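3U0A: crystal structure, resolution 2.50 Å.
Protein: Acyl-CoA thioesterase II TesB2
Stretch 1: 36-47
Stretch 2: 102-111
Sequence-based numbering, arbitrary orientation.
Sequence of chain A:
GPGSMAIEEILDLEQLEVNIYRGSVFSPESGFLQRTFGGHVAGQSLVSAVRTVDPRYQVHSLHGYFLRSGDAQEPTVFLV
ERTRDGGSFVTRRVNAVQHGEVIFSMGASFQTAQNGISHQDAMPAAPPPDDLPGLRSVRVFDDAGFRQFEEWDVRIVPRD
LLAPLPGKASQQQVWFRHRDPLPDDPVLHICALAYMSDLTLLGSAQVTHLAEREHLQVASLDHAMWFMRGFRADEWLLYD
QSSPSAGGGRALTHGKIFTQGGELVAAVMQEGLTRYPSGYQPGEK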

# COMPACT_ATOMS: atom_id res chain seq x y z
N THR A 36 -14.98 -0.53 13.48
CA THR A 36 -15.76 -1.74 13.17
C THR A 36 -16.63 -1.59 11.90
O THR A 36 -16.65 -2.48 11.04
N PHE A 37 -17.38 -0.48 11.82
CA PHE A 37 -18.16 -0.18 10.66
C PHE A 37 -17.26 -0.04 9.42
O PHE A 37 -17.54 -0.62 8.39
N GLY A 38 -16.19 0.71 9.53
CA GLY A 38 -15.23 0.82 8.43
C GLY A 38 -14.70 -0.51 7.92
O GLY A 38 -14.65 -0.73 6.73
N GLY A 39 -14.32 -1.42 8.81
CA GLY A 39 -13.83 -2.73 8.41
C GLY A 39 -14.86 -3.60 7.70
O GLY A 39 -14.53 -4.32 6.77
N HIS A 40 -16.10 -3.52 8.18
CA HIS A 40 -17.26 -4.17 7.56
C HIS A 40 -17.46 -3.69 6.15
O HIS A 40 -17.46 -4.49 5.21
N VAL A 41 -17.58 -2.38 6.01
CA VAL A 41 -17.81 -1.74 4.74
C VAL A 41 -16.71 -2.08 3.75
O VAL A 41 -16.98 -2.35 2.60
N ALA A 42 -15.46 -2.10 4.21
CA ALA A 42 -14.33 -2.39 3.33
C ALA A 42 -14.41 -3.82 2.85
O ALA A 42 -14.16 -4.11 1.69
N GLY A 43 -14.75 -4.71 3.78
CA GLY A 43 -14.84 -6.12 3.51
C GLY A 43 -15.94 -6.38 2.52
O GLY A 43 -15.76 -7.14 1.58
N GLN A 44 -17.08 -5.72 2.72
CA GLN A 44 -18.20 -5.91 1.83
C GLN A 44 -17.89 -5.31 0.47
O GLN A 44 -18.24 -5.90 -0.54
N SER A 45 -17.20 -4.18 0.43
CA SER A 45 -16.74 -3.63 -0.83
C SER A 45 -15.91 -4.65 -1.61
O SER A 45 -16.07 -4.77 -2.81
N LEU A 46 -15.03 -5.39 -0.94
CA LEU A 46 -14.24 -6.43 -1.62
C LEU A 46 -15.10 -7.60 -2.10
O LEU A 46 -14.94 -8.08 -3.23
N VAL A 47 -16.03 -8.02 -1.24
CA VAL A 47 -16.89 -9.14 -1.57
C VAL A 47 -17.67 -8.81 -2.82
O VAL A 47 -17.86 -9.66 -3.67
N VAL A 102 -20.03 8.84 -1.59
CA VAL A 102 -19.03 7.76 -1.52
C VAL A 102 -18.33 7.81 -0.13
O VAL A 102 -17.70 8.81 0.23
N ILE A 103 -18.52 6.74 0.65
CA ILE A 103 -17.97 6.64 2.01
C ILE A 103 -16.64 5.89 2.05
O ILE A 103 -15.82 6.11 2.91
N PHE A 104 -16.43 5.02 1.06
CA PHE A 104 -15.25 4.20 0.94
C PHE A 104 -15.01 3.93 -0.52
O PHE A 104 -15.91 3.63 -1.24
N SER A 105 -13.77 4.01 -0.95
CA SER A 105 -13.41 3.76 -2.36
C SER A 105 -12.17 2.87 -2.42
O SER A 105 -11.23 3.02 -1.67
N MET A 106 -12.17 1.97 -3.38
CA MET A 106 -11.36 0.80 -3.29
C MET A 106 -10.99 0.24 -4.66
O MET A 106 -11.72 0.33 -5.61
N GLY A 107 -9.84 -0.39 -4.73
CA GLY A 107 -9.48 -1.21 -5.88
C GLY A 107 -8.85 -2.53 -5.46
O GLY A 107 -8.22 -2.60 -4.40
N ALA A 108 -9.03 -3.55 -6.30
CA ALA A 108 -8.50 -4.89 -6.06
C ALA A 108 -8.10 -5.56 -7.37
O ALA A 108 -8.72 -5.32 -8.40
N SER A 109 -7.07 -6.43 -7.29
CA SER A 109 -6.53 -7.16 -8.44
C SER A 109 -6.68 -8.67 -8.24
O SER A 109 -6.48 -9.18 -7.15
N PHE A 110 -7.04 -9.35 -9.32
CA PHE A 110 -7.28 -10.79 -9.33
C PHE A 110 -6.42 -11.49 -10.43
O PHE A 110 -6.30 -11.00 -11.56
N GLN A 111 -5.81 -12.62 -10.08
CA GLN A 111 -4.91 -13.32 -10.99
C GLN A 111 -5.20 -14.78 -11.02
O GLN A 111 -5.60 -15.37 -10.03

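Helix 36-47 lies across strand 102-111, with their N-to-C directions at 49° and their axes 9.2 Å apart at closest approach. The contact is made mainly by side chains, is largely apolar, and contains no hydrogen bond from one stretch to the other. On the strand, I103, F104, M106, A108 and F110 point their CA-to-CB bonds toward the helix. S105 points away.

T36 is out of reach. F37 starts sideways, but its t rotamer (chi2 59°) brings the ring nearer the strand, with CE2 4.4 Å from CD1 of I103. G38 and G39 have no side chain and make no contact. H40 is also out of reach.

V41 points toward the strand in a t rotamer. Its CG1 sits 4.0 Å from CD1 of I103 and 3.9 Å from CB of F104. I103 is p at chi1 and t at chi2.

A42 points sideways. Its CB lies over one face of the F104 ring, 3.7 Å from CZ of F104, in a CH-pi contact. F104 is t, with chi2 75°, and its ring extends into the contact.

G43 and Q44 do not touch the strand. S45 points toward it with chi1 m. Its OG donates a hydrogen bond to O of V41 at 2.7 Å, one turn back in the helix. The hydroxyl is thus satisfied within the helix, although S45 OG is also 3.4 Å from CD2 of F104. S45 CB packs 3.6 Å from SD of M106.

L46 starts sideways, but its t, p rotamer carries its end nearer the strand. Its CD1 meets three side chains: CE of M106 at 3.8 Å, CB of A108 at 4.0 Å and CZ of F110 at 4.4 Å. M106 is t at chi1 and chi2, with chi3 off-well at 141°. F110 is m. V47 points away.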

# COMPACT_ATOMS: atom_id res chain seq x y z
CB THR A 36 -16.68 -2.12 14.36
OG1 THR A 36 -15.88 -2.64 15.43
CG2 THR A 36 -17.74 -3.14 13.96
CB PHE A 37 -19.02 1.07 10.87
CG PHE A 37 -19.99 1.32 9.76
CD1 PHE A 37 -20.96 0.38 9.44
CD2 PHE A 37 -19.94 2.47 9.01
CE1 PHE A 37 -21.88 0.61 8.39
CE2 PHE A 37 -20.87 2.71 7.99
CZ PHE A 37 -21.84 1.79 7.68
CB HIS A 40 -18.53 -3.88 8.40
CG HIS A 40 -19.74 -4.73 8.05
ND1 HIS A 40 -19.89 -6.02 8.50
CD2 HIS A 40 -20.89 -4.44 7.32
CE1 HIS A 40 -21.07 -6.51 8.05
NE2 HIS A 40 -21.67 -5.55 7.33
CB VAL A 41 -17.93 -0.19 4.91
CG1 VAL A 41 -17.96 0.52 3.56
CG2 VAL A 41 -19.19 0.14 5.69
CB ALA A 42 -13.02 -2.17 4.06
CB GLN A 44 -19.50 -5.38 2.43
CG GLN A 44 -20.08 -6.29 3.54
CD GLN A 44 -21.61 -6.15 3.74
OE1 GLN A 44 -22.13 -5.09 4.12
NE2 GLN A 44 -22.31 -7.24 3.51
CB SER A 45 -15.92 -2.36 -0.61
OG SER A 45 -16.63 -1.42 0.13
CB LEU A 46 -13.11 -6.97 -0.74
CG LEU A 46 -12.31 -8.14 -1.30
CD1 LEU A 46 -11.52 -7.78 -2.53
CD2 LEU A 46 -11.38 -8.73 -0.27
CB VAL A 47 -17.82 -9.50 -0.41
CG1 VAL A 47 -18.87 -10.53 -0.84
CG2 VAL A 47 -17.00 -10.00 0.75
CB VAL A 102 -18.01 7.80 -2.68
CG1 VAL A 102 -16.99 6.67 -2.53
CG2 VAL A 102 -18.72 7.70 -4.01
CB ILE A 103 -18.99 5.99 2.99
CG1 ILE A 103 -19.18 4.48 2.75
CG2 ILE A 103 -20.35 6.69 2.93
CD1 ILE A 103 -20.12 3.85 3.76
CB PHE A 104 -15.43 2.88 1.72
CG PHE A 104 -14.22 1.97 1.66
CD1 PHE A 104 -13.08 2.26 2.40
CD2 PHE A 104 -14.20 0.87 0.82
CE1 PHE A 104 -11.97 1.44 2.32
CE2 PHE A 104 -13.10 0.06 0.75
CZ PHE A 104 -11.98 0.34 1.50
CB SER A 105 -13.15 5.06 -3.12
OG SER A 105 -13.05 4.82 -4.52
CB MET A 106 -12.19 -0.21 -2.56
CG MET A 106 -11.48 -1.47 -2.28
SD MET A 106 -12.69 -2.78 -2.11
CE MET A 106 -11.74 -4.06 -2.95
CB ALA A 108 -9.52 -5.73 -5.29
CB SER A 109 -5.05 -6.80 -8.66
OG SER A 109 -4.57 -7.20 -9.95
CB PHE A 110 -8.78 -11.05 -9.55
CG PHE A 110 -9.69 -10.33 -8.58
CD1 PHE A 110 -9.83 -8.97 -8.62
CD2 PHE A 110 -10.40 -11.04 -7.63
CE1 PHE A 110 -10.65 -8.30 -7.73
CE2 PHE A 110 -11.23 -10.38 -6.72
CZ PHE A 110 -11.35 -9.00 -6.77
CB GLN A 111 -3.45 -13.12 -10.55
CG GLN A 111 -2.39 -13.76 -11.45
CD GLN A 111 -1.01 -13.84 -10.79
OE1 GLN A 111 -0.91 -13.83 -9.58
NE2 GLN A 111 0.04 -13.91 -11.59